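Local coordinates for protein phospholyase (Arthrobacter aurescens, PDB 5G4I) that uses pyridoxal phosphate to carry out phospholyase chemistry, eliminating phosphate from its substrate, although its fold is that of a class III transaminase, at residues F217-S222 with V248-V253; V142-Y147 with A173-D178; L276-K281 with G290-T295. One frame throughout, in Å; residues are numbered along the deposited sequence.

The three contacts lie in one seven-stranded mixed sheet, the central sheet of the PLP-dependent aminotransferase fold, and each brings residues, from a strand end or the loop after it, to the same cofactor. Interaction 1 brings D251 and V253, interaction 2 Y147, and interaction 3 the lysine K281, covalently bonded to PLP. Interactions 1 and 3 belong to neighbouring strands, 247-251 and 276-279, joined by probable hydrogen bonds from E252 N to T278 O at 2.8 Å and from T278 N to S250 O at 3.0 Å. Interaction 2 packs on interaction 1 where I176 CG1 meets F221 CE1 at 3.7 Å. Interactions 2 and 3, about 21 Å apart between centres, do not touch.

Interaction 1 (F217-S222 with V248-V253); sequences FDPLFS and VISDEV. With PLP (pyridoxal-5'-phosphate), chain C.
With F217 CG set between its backbone N and carbonyl carbon (chi1 74°), the phenyl ring leans to V248, whose CG1, anti to the backbone N, meets CE1 at the ring edge. This is a parallel strand pair in the central sheet of the class III aminotransferase fold, at the point where strand 214-217 gives way to loop. Two backbone bonds join the pair: F217 N gives to I249 O, and D251 N gives to F217 O at 2.9 Å. Beyond them P219 lies over the end of strand 247-251, its CG 3.2 Å from S250 OG and its CD beside D251 O. That serine hydroxyl donates to E252 OE2, which also accepts from Y267 N.

D218 opens a type I turn and organises the loop through its carboxylate. OD1 accepts L220 N in an Asx turn, and OD2 takes both S222 N and S222 OG. One water donates to D218 OD1 and to D251 O, tying the turn to the strand end. D251 has CG anti to the backbone N, and its OD2 lies 2.8 Å from PLP N1; the same oxygen accepts hydrogen bonds from H148 and N124. So placed, the carboxylate probably favours a protonated pyridine nitrogen, as in related PLP enzymes. D251 OD1 is held in turn by V253 N, and V253 CG1 lies 3.4 Å from PLP C3.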
loop_
_atom_site.group_PDB
_atom_site.type_symbol
_atom_site.label_atom_id
_atom_site.label_comp_id
_atom_site.label_asym_id
_atom_site.label_seq_id
_atom_site.Cartn_x
_atom_site.Cartn_y
_atom_site.Cartn_z
ATOM N N PHE A 217 9.171 4.131 16.900
ATOM C CA PHE A 217 10.258 3.165 17.235
ATOM C C PHE A 217 9.803 1.744 16.971
ATOM O O PHE A 217 8.628 1.384 17.168
ATOM C CB PHE A 217 10.749 3.319 18.710
ATOM C CG PHE A 217 9.786 2.784 19.763
ATOM C CD1 PHE A 217 8.582 3.425 20.050
ATOM C CD2 PHE A 217 10.085 1.629 20.498
ATOM C CE1 PHE A 217 7.727 2.924 21.050
ATOM C CE2 PHE A 217 9.243 1.136 21.506
ATOM C CZ PHE A 217 8.067 1.785 21.776
ATOM N N ASP A 218 10.806 0.906 16.576
ATOM C CA ASP A 218 10.712 -0.568 16.617
ATOM C C ASP A 218 11.116 -1.064 17.970
ATOM O O ASP A 218 12.304 -0.880 18.360
ATOM C CB ASP A 218 11.638 -1.158 15.527
ATOM C CG ASP A 218 11.973 -2.639 15.665
ATOM O OD1 ASP A 218 11.245 -3.375 16.374
ATOM O OD2 ASP A 218 13.018 -3.042 15.025
ATOM N N PRO A 219 10.227 -1.681 18.752
ATOM C CA PRO A 219 10.626 -2.136 20.156
ATOM C C PRO A 219 11.853 -3.042 20.261
ATOM O O PRO A 219 12.561 -3.025 21.260
ATOM C CB PRO A 219 9.359 -2.922 20.618
ATOM C CG PRO A 219 8.234 -2.232 19.934
ATOM C CD PRO A 219 8.761 -1.879 18.529
ATOM N N LEU A 220 12.141 -3.849 19.237
ATOM C CA LEU A 220 13.340 -4.717 19.194
ATOM C C LEU A 220 14.617 -3.937 18.797
ATOM O O LEU A 220 15.779 -4.482 18.916
ATOM C CB LEU A 220 13.157 -5.917 18.234
ATOM C CG LEU A 220 12.356 -7.077 18.892
ATOM C CD1 LEU A 220 11.962 -8.110 17.812
ATOM C CD2 LEU A 220 13.153 -7.788 20.009
ATOM N N PHE A 221 14.451 -2.690 18.245
ATOM C CA PHE A 221 15.600 -1.940 17.687
ATOM C C PHE A 221 16.472 -2.868 16.839
ATOM O O PHE A 221 17.730 -2.891 17.007
ATOM C CB PHE A 221 16.354 -1.206 18.813
ATOM C CG PHE A 221 15.474 -0.123 19.470
ATOM C CD1 PHE A 221 15.349 1.139 18.871
ATOM C CD2 PHE A 221 14.751 -0.396 20.640
ATOM C CE1 PHE A 221 14.504 2.091 19.454
ATOM C CE2 PHE A 221 13.937 0.567 21.181
ATOM C CZ PHE A 221 13.810 1.812 20.605
ATOM N N SER A 222 15.825 -3.570 15.906
ATOM C CA SER A 222 16.506 -4.548 15.069
ATOM C C SER A 222 17.435 -3.984 14.025
ATOM O O SER A 222 18.634 -4.404 13.958
ATOM C CB SER A 222 15.504 -5.523 14.467
ATOM O OG SER A 222 14.568 -4.874 13.647
ATOM N N VAL A 248 3.054 8.726 20.957
ATOM C CA VAL A 248 3.993 7.590 20.778
ATOM C C VAL A 248 3.426 6.579 19.783
ATOM O O VAL A 248 2.259 6.132 19.937
ATOM C CB VAL A 248 4.274 6.880 22.125
ATOM C CG1 VAL A 248 5.180 5.641 21.875
ATOM C CG2 VAL A 248 4.916 7.858 23.123
ATOM N N ILE A 249 4.239 6.228 18.753
ATOM C CA ILE A 249 3.887 5.204 17.766
ATOM C C ILE A 249 4.860 3.991 17.997
ATOM O O ILE A 249 6.074 4.133 17.818
ATOM C CB ILE A 249 4.002 5.622 16.283
ATOM C CG1 ILE A 249 3.157 6.897 15.957
ATOM C CG2 ILE A 249 3.551 4.452 15.346
ATOM C CD1 ILE A 249 3.545 7.537 14.643
ATOM N N SER A 250 4.287 2.797 18.306
ATOM C CA SER A 250 5.097 1.537 18.229
ATOM C C SER A 250 4.931 0.903 16.860
ATOM O O SER A 250 3.765 0.494 16.532
ATOM C CB SER A 250 4.683 0.528 19.313
ATOM O OG SER A 250 5.526 -0.619 19.269
ATOM N N ASP A 251 6.046 0.767 16.126
ATOM C CA ASP A 251 6.068 0.073 14.813
ATOM C C ASP A 251 6.342 -1.409 15.145
ATOM O O ASP A 251 7.430 -1.752 15.572
ATOM C CB ASP A 251 7.153 0.691 13.949
ATOM C CG ASP A 251 7.320 0.005 12.602
ATOM O OD1 ASP A 251 6.891 -1.143 12.464
ATOM O OD2 ASP A 251 7.988 0.614 11.711
ATOM N N GLU A 252 5.266 -2.218 14.996
ATOM C CA GLU A 252 5.268 -3.667 15.300
ATOM C C GLU A 252 5.503 -4.504 14.092
ATOM O O GLU A 252 5.275 -5.735 14.153
ATOM C CB GLU A 252 3.979 -4.058 16.009
ATOM C CG GLU A 252 3.818 -3.427 17.375
ATOM C CD GLU A 252 4.670 -4.017 18.483
ATOM O OE1 GLU A 252 5.109 -5.173 18.332
ATOM O OE2 GLU A 252 4.847 -3.305 19.496
ATOM N N VAL A 253 6.017 -3.952 13.009
ATOM C CA VAL A 253 6.241 -4.795 11.801
ATOM C C VAL A 253 7.234 -5.882 12.073
ATOM O O VAL A 253 6.988 -7.048 11.569
ATOM C CB VAL A 253 6.636 -3.903 10.558
ATOM C CG1 VAL A 253 7.013 -4.785 9.388
ATOM C CG2 VAL A 253 5.532 -2.952 10.212
HETATM N N1 PLP C . 8.758 -0.770 9.459
HETATM C C2 PLP C . 9.507 -1.845 9.805
HETATM C C2A PLP C . 10.051 -1.962 11.205
HETATM C C3 PLP C . 9.791 -2.908 8.809
HETATM O O3 PLP C . 10.541 -3.998 9.133
HETATM C C4 PLP C . 9.230 -2.738 7.450
HETATM C C4A PLP C . 9.459 -3.744 6.388
HETATM C C5 PLP C . 8.428 -1.516 7.200
HETATM C C6 PLP C . 8.240 -0.599 8.230
HETATM C C5A PLP C . 7.820 -1.268 5.838
HETATM O O4P PLP C . 7.067 -2.411 5.437
HETATM P P PLP C . 6.535 -2.548 3.923
HETATM O O1P PLP C . 7.755 -2.982 3.147
HETATM O O2P PLP C . 5.449 -3.594 4.013
HETATM O O3P PLP C . 6.041 -1.163 3.585
HETATM O O HOH W 1 8.888 -3.893 14.986
#

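Interaction 2 (V142-Y147 with A173-D178). With PLP (pyridoxal-5'-phosphate), chain C.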
loop_
_atom_site.group_PDB
_atom_site.type_symbol
_atom_site.label_atom_id
_atom_site.label_comp_id
_atom_site.label_asym_id
_atom_site.label_seq_id
_atom_site.Cartn_x
_atom_site.Cartn_y
_atom_site.Cartn_z
ATOM N N VAL A 142 13.153 9.847 15.931
ATOM C CA VAL A 142 13.416 8.487 15.487
ATOM C C VAL A 142 14.800 8.063 15.962
ATOM O O VAL A 142 15.644 8.931 16.359
ATOM C CB VAL A 142 13.382 8.264 13.957
ATOM C CG1 VAL A 142 11.958 8.160 13.444
ATOM C CG2 VAL A 142 14.241 9.318 13.217
ATOM N N SER A 143 15.199 6.762 15.896
ATOM C CA SER A 143 16.580 6.410 16.134
ATOM C C SER A 143 17.498 6.831 14.965
ATOM O O SER A 143 17.019 7.006 13.830
ATOM C CB SER A 143 16.732 4.872 16.321
ATOM O OG SER A 143 17.127 4.260 15.149
ATOM N N ASP A 144 18.793 6.950 15.271
ATOM C CA ASP A 144 19.824 7.252 14.279
ATOM C C ASP A 144 20.243 6.099 13.403
ATOM O O ASP A 144 21.123 6.310 12.550
ATOM C CB ASP A 144 21.038 7.909 14.921
ATOM C CG ASP A 144 21.858 6.997 15.752
ATOM O OD1 ASP A 144 21.640 5.777 15.899
ATOM O OD2 ASP A 144 22.783 7.602 16.438
ATOM N N PHE A 145 19.563 4.934 13.435
ATOM C CA PHE A 145 19.815 3.889 12.419
ATOM C C PHE A 145 18.518 3.041 12.283
ATOM O O PHE A 145 18.464 1.874 12.695
ATOM C CB PHE A 145 21.090 3.070 12.721
ATOM C CG PHE A 145 21.702 2.469 11.466
ATOM C CD1 PHE A 145 22.413 3.275 10.633
ATOM C CD2 PHE A 145 21.434 1.164 11.126
ATOM C CE1 PHE A 145 22.955 2.760 9.430
ATOM C CE2 PHE A 145 22.056 0.648 9.919
ATOM C CZ PHE A 145 22.726 1.462 9.158
ATOM N N SER A 146 17.501 3.688 11.704
ATOM C CA SER A 146 16.143 3.079 11.604
ATOM C C SER A 146 15.578 3.107 10.200
ATOM O O SER A 146 16.034 3.863 9.322
ATOM C CB SER A 146 15.165 3.755 12.568
ATOM O OG SER A 146 15.144 5.135 12.437
ATOM N N TYR A 147 14.528 2.300 9.993
ATOM C CA TYR A 147 13.819 2.242 8.711
ATOM C C TYR A 147 12.337 1.889 8.951
ATOM O O TYR A 147 12.019 0.859 9.561
ATOM C CB TYR A 147 14.459 1.254 7.726
ATOM C CG TYR A 147 13.659 1.112 6.440
ATOM C CD1 TYR A 147 13.636 2.120 5.499
ATOM C CD2 TYR A 147 12.835 -0.013 6.205
ATOM C CE1 TYR A 147 12.883 2.063 4.356
ATOM C CE2 TYR A 147 12.108 -0.120 5.020
ATOM C CZ TYR A 147 12.117 0.909 4.102
ATOM O OH TYR A 147 11.351 0.847 2.964
ATOM N N ALA A 173 17.377 12.683 15.113
ATOM C CA ALA A 173 17.787 11.288 15.297
ATOM C C ALA A 173 18.456 11.056 16.642
ATOM O O ALA A 173 19.348 11.864 17.074
ATOM C CB ALA A 173 18.700 10.940 14.179
ATOM N N LEU A 174 18.044 10.029 17.391
ATOM C CA LEU A 174 18.532 9.696 18.752
ATOM C C LEU A 174 19.482 8.516 18.717
ATOM O O LEU A 174 19.236 7.505 18.044
ATOM C CB LEU A 174 17.334 9.374 19.691
ATOM C CG LEU A 174 16.285 10.491 19.919
ATOM C CD1 LEU A 174 15.056 9.988 20.573
ATOM C CD2 LEU A 174 16.892 11.668 20.642
ATOM N N ARG A 175 20.542 8.577 19.523
ATOM C CA ARG A 175 21.371 7.376 19.756
ATOM C C ARG A 175 20.726 6.593 20.879
ATOM O O ARG A 175 20.691 7.023 22.049
ATOM C CB ARG A 175 22.830 7.789 20.152
ATOM C CG ARG A 175 23.745 6.557 20.375
ATOM C CD ARG A 175 24.050 5.675 19.148
ATOM N NE ARG A 175 24.644 6.435 18.049
ATOM C CZ ARG A 175 25.849 6.291 17.525
ATOM N NH1 ARG A 175 26.697 5.338 17.942
ATOM N NH2 ARG A 175 26.218 7.120 16.559
ATOM N N ILE A 176 20.065 5.463 20.521
ATOM C CA ILE A 176 19.289 4.696 21.525
ATOM C C ILE A 176 20.300 3.905 22.403
ATOM O O ILE A 176 21.205 3.270 21.831
ATOM C CB ILE A 176 18.316 3.739 20.790
ATOM C CG1 ILE A 176 17.345 4.444 19.810
ATOM C CG2 ILE A 176 17.546 2.822 21.754
ATOM C CD1 ILE A 176 16.281 5.316 20.478
ATOM N N PRO A 177 20.195 3.969 23.730
ATOM C CA PRO A 177 21.206 3.349 24.619
ATOM C C PRO A 177 21.141 1.792 24.587
ATOM O O PRO A 177 20.028 1.217 24.562
ATOM C CB PRO A 177 20.871 3.888 25.990
ATOM C CG PRO A 177 19.436 4.259 25.919
ATOM C CD PRO A 177 19.249 4.772 24.522
ATOM N N ASP A 178 22.331 1.156 24.614
ATOM C CA ASP A 178 22.460 -0.277 24.577
ATOM C C ASP A 178 23.366 -0.720 25.800
ATOM O O ASP A 178 24.502 -0.278 25.841
ATOM C CB ASP A 178 23.070 -0.729 23.267
ATOM C CG ASP A 178 23.152 -2.282 23.066
ATOM O OD1 ASP A 178 22.604 -3.017 23.853
ATOM O OD2 ASP A 178 23.798 -2.624 22.030
HETATM N N1 PLP C . 8.758 -0.770 9.459
HETATM C C2 PLP C . 9.507 -1.845 9.805
HETATM C C2A PLP C . 10.051 -1.962 11.205
HETATM C C3 PLP C . 9.791 -2.908 8.809
HETATM O O3 PLP C . 10.541 -3.998 9.133
HETATM C C4 PLP C . 9.230 -2.738 7.450
HETATM C C4A PLP C . 9.459 -3.744 6.388
HETATM C C5 PLP C . 8.428 -1.516 7.200
HETATM C C6 PLP C . 8.240 -0.599 8.230
HETATM C C5A PLP C . 7.820 -1.268 5.838
HETATM O O4P PLP C . 7.067 -2.411 5.437
HETATM P P PLP C . 6.535 -2.548 3.923
HETATM O O1P PLP C . 7.755 -2.982 3.147
HETATM O O2P PLP C . 5.449 -3.594 4.013
HETATM O O3P PLP C . 6.041 -1.163 3.585
HETATM O O HOH W 2 20.369 4.223 17.789
#
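V142 O meets L174 N at 2.8 Å, a backbone bond between the parallel strands 140-143 and 171-174, and the same oxygen receives a CA-H...O contact from A173. S143 follows with its CB 3.6 Å from I176 CG1. Its hydroxyl turns elsewhere: OG bonds E224 and accepts F145 N in an ST turn, which bends the chain as it leaves the strand.

D144 carries the polar part of the contact. Its N donates to L174 O, while CB packs against the CB of A173 at 3.9 Å. Its CG, between the backbone N and carbonyl carbon (chi1 72°), sits near L174 O; from there OD2 offers its syn lone pair to R175 NE at 2.7 Å, a salt bridge in which the carboxylate and guanidinium planes stand 67° apart. The arginine chain bends at chi2 and chi3, and R175 CD also lies close to D144 OD2. D144 OD1 accepts from a water that in turn accepts I176 N at 3.0 Å, so both carboxylate oxygens are engaged with the second strand's exit. An alanine here would probably leave R175 NE without its charged mate and the guanidinium freer to turn, with the water losing one of its anchors.

Further on, S146 OG donates to S143 O, which T159 also bonds. The chain then reaches Y147, whose backbone O lies 3.6 Å from PLP N1 and whose ring, obliquely placed near PLP C5, packs against F309 of the second subunit. The pair belongs to a beta-alpha-beta unit with helix 152-155, in which the loop after the first parallel strand supplies a residue of the cofactor pocket.

Interaction 3 (L276-K281 with G290-T295). With PLP (pyridoxal-5'-phosphate), chain C.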
loop_
_atom_site.group_PDB
_atom_site.type_symbol
_atom_site.label_atom_id
_atom_site.label_comp_id
_atom_site.label_asym_id
_atom_site.label_seq_id
_atom_site.Cartn_x
_atom_site.Cartn_y
_atom_site.Cartn_z
ATOM N N LEU A 276 -0.738 4.851 19.215
ATOM C CA LEU A 276 -0.831 4.337 17.834
ATOM C C LEU A 276 0.146 3.157 17.728
ATOM O O LEU A 276 1.286 3.209 18.230
ATOM C CB LEU A 276 -0.297 5.435 16.832
ATOM C CG LEU A 276 -1.267 6.672 16.664
ATOM C CD1 LEU A 276 -0.478 7.961 16.291
ATOM C CD2 LEU A 276 -2.353 6.362 15.670
ATOM N N VAL A 277 -0.370 2.091 17.073
ATOM C CA VAL A 277 0.418 0.819 16.843
ATOM C C VAL A 277 0.286 0.449 15.364
ATOM O O VAL A 277 -0.828 0.371 14.858
ATOM C CB VAL A 277 -0.056 -0.355 17.761
ATOM C CG1 VAL A 277 0.790 -1.572 17.499
ATOM C CG2 VAL A 277 0.006 0.041 19.211
ATOM N N THR A 278 1.431 0.307 14.694
ATOM C CA THR A 278 1.406 -0.054 13.234
ATOM C C THR A 278 1.929 -1.489 13.064
ATOM O O THR A 278 2.718 -2.008 13.837
ATOM C CB THR A 278 2.241 0.964 12.418
ATOM O OG1 THR A 278 3.573 0.945 12.911
ATOM C CG2 THR A 278 1.670 2.382 12.527
ATOM N N MET A 279 1.499 -2.130 11.973
ATOM C CA MET A 279 1.833 -3.548 11.731
ATOM C C MET A 279 1.761 -3.807 10.211
ATOM O O MET A 279 1.194 -3.051 9.405
ATOM C CB MET A 279 0.948 -4.442 12.563
ATOM C CG MET A 279 -0.434 -4.321 12.205
ATOM S SD MET A 279 -1.613 -5.061 13.481
ATOM C CE MET A 279 -1.403 -4.314 14.730
ATOM N N GLY A 280 2.334 -4.964 9.833
ATOM C CA GLY A 280 2.404 -5.398 8.419
ATOM C C GLY A 280 3.052 -6.789 8.425
ATOM O O GLY A 280 2.656 -7.693 9.177
ATOM N N LYS A 281 4.124 -6.948 7.625
ATOM C CA LYS A 281 4.848 -8.212 7.297
ATOM C C LYS A 281 4.064 -9.515 7.604
ATOM O O LYS A 281 3.426 -10.084 6.680
ATOM C CB LYS A 281 6.301 -8.113 7.721
ATOM C CG LYS A 281 7.167 -7.240 6.787
ATOM C CD LYS A 281 8.683 -7.252 7.157
ATOM C CE LYS A 281 9.632 -6.405 6.200
ATOM N NZ LYS A 281 9.740 -5.067 6.843
ATOM N N GLY A 290 -1.715 -4.400 6.128
ATOM C CA GLY A 290 -1.170 -3.674 7.249
ATOM C C GLY A 290 -2.314 -3.099 8.090
ATOM O O GLY A 290 -3.477 -3.270 7.790
ATOM N N ALA A 291 -1.932 -2.459 9.191
ATOM C CA ALA A 291 -2.949 -1.780 10.066
ATOM C C ALA A 291 -2.336 -0.713 10.936
ATOM O O ALA A 291 -1.167 -0.764 11.313
ATOM C CB ALA A 291 -3.683 -2.817 10.976
ATOM N N VAL A 292 -3.230 0.241 11.351
ATOM C CA VAL A 292 -2.968 1.194 12.447
ATOM C C VAL A 292 -4.076 0.895 13.523
ATOM O O VAL A 292 -5.290 0.990 13.247
ATOM C CB VAL A 292 -3.128 2.637 11.969
ATOM C CG1 VAL A 292 -2.902 3.578 13.177
ATOM C CG2 VAL A 292 -2.233 2.970 10.821
ATOM N N VAL A 293 -3.667 0.482 14.721
ATOM C CA VAL A 293 -4.569 0.312 15.903
ATOM C C VAL A 293 -4.428 1.560 16.805
ATOM O O VAL A 293 -3.300 2.063 17.028
ATOM C CB VAL A 293 -4.286 -1.040 16.624
ATOM C CG1 VAL A 293 -4.951 -1.072 18.025
ATOM C CG2 VAL A 293 -4.677 -2.215 15.746
ATOM N N THR A 294 -5.570 2.129 17.230
ATOM C CA THR A 294 -5.557 3.416 17.939
ATOM C C THR A 294 -6.750 3.505 18.901
ATOM O O THR A 294 -7.466 2.497 19.143
ATOM C CB THR A 294 -5.385 4.585 16.966
ATOM O OG1 THR A 294 -5.021 5.812 17.692
ATOM C CG2 THR A 294 -6.631 4.842 16.132
ATOM N N THR A 295 -6.903 4.703 19.506
ATOM C CA THR A 295 -7.962 4.954 20.459
ATOM C C THR A 295 -9.236 5.423 19.736
ATOM O O THR A 295 -9.265 5.906 18.604
ATOM C CB THR A 295 -7.507 6.042 21.458
ATOM O OG1 THR A 295 -7.416 7.314 20.777
ATOM C CG2 THR A 295 -6.250 5.722 22.118
HETATM N N1 PLP C . 8.758 -0.770 9.459
HETATM C C2 PLP C . 9.507 -1.845 9.805
HETATM C C2A PLP C . 10.051 -1.962 11.205
HETATM C C3 PLP C . 9.791 -2.908 8.809
HETATM O O3 PLP C . 10.541 -3.998 9.133
HETATM C C4 PLP C . 9.230 -2.738 7.450
HETATM C C4A PLP C . 9.459 -3.744 6.388
HETATM C C5 PLP C . 8.428 -1.516 7.200
HETATM C C6 PLP C . 8.240 -0.599 8.230
HETATM C C5A PLP C . 7.820 -1.268 5.838
HETATM O O4P PLP C . 7.067 -2.411 5.437
HETATM P P PLP C . 6.535 -2.548 3.923
HETATM O O1P PLP C . 7.755 -2.982 3.147
HETATM O O2P PLP C . 5.449 -3.594 4.013
HETATM O O3P PLP C . 6.041 -1.163 3.585
#
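V277 and V293 form one hydrogen-bonded pair of an antiparallel beta hairpin, strands 276-279 and 290-294, whose segment axes run 166° apart in direction. V277 N gives to V293 O and V293 N returns to V277 O at 2.8 Å. The next such pair, M279 with A291, is less regular: A291 N gives to M279 O, but the bond from M279 N to A291 O is weak. Three CA-H...O contacts accompany these bonds, among them V292 CA to V277 O at 3.3 Å.

Apolar packing divides between the two faces of the sheet. On the face of V277, M279, A291 and V293, the methionine CG starts between its backbone N and carbonyl carbon (chi1 63°) and rests 3.8 Å from A291 CB. A bend at chi3 then sets CE 4.0 Å from V293 CG2. The other face bears L276, T278, V292 and T294. L276 and T294 lie side by side, pointing the same way, with L276 CD2 3.4 Å from T294 OG1 and also against V292 CG1. The hydroxyls of T278 and T294 both have partners outside the hairpin: T294 OG1 bonds E275 O, and T278 OG1 bonds N124. Helix 120-135 covers this face over T278 and V292.

Past the strand, G280 CA lies 4.1 Å from G290 CA, and the chain turns to the cofactor. The link there is covalent: K281 NZ is joined to PLP C4A at 1.4 Å, with a weak hydrogen bond from NZ to PLP O3.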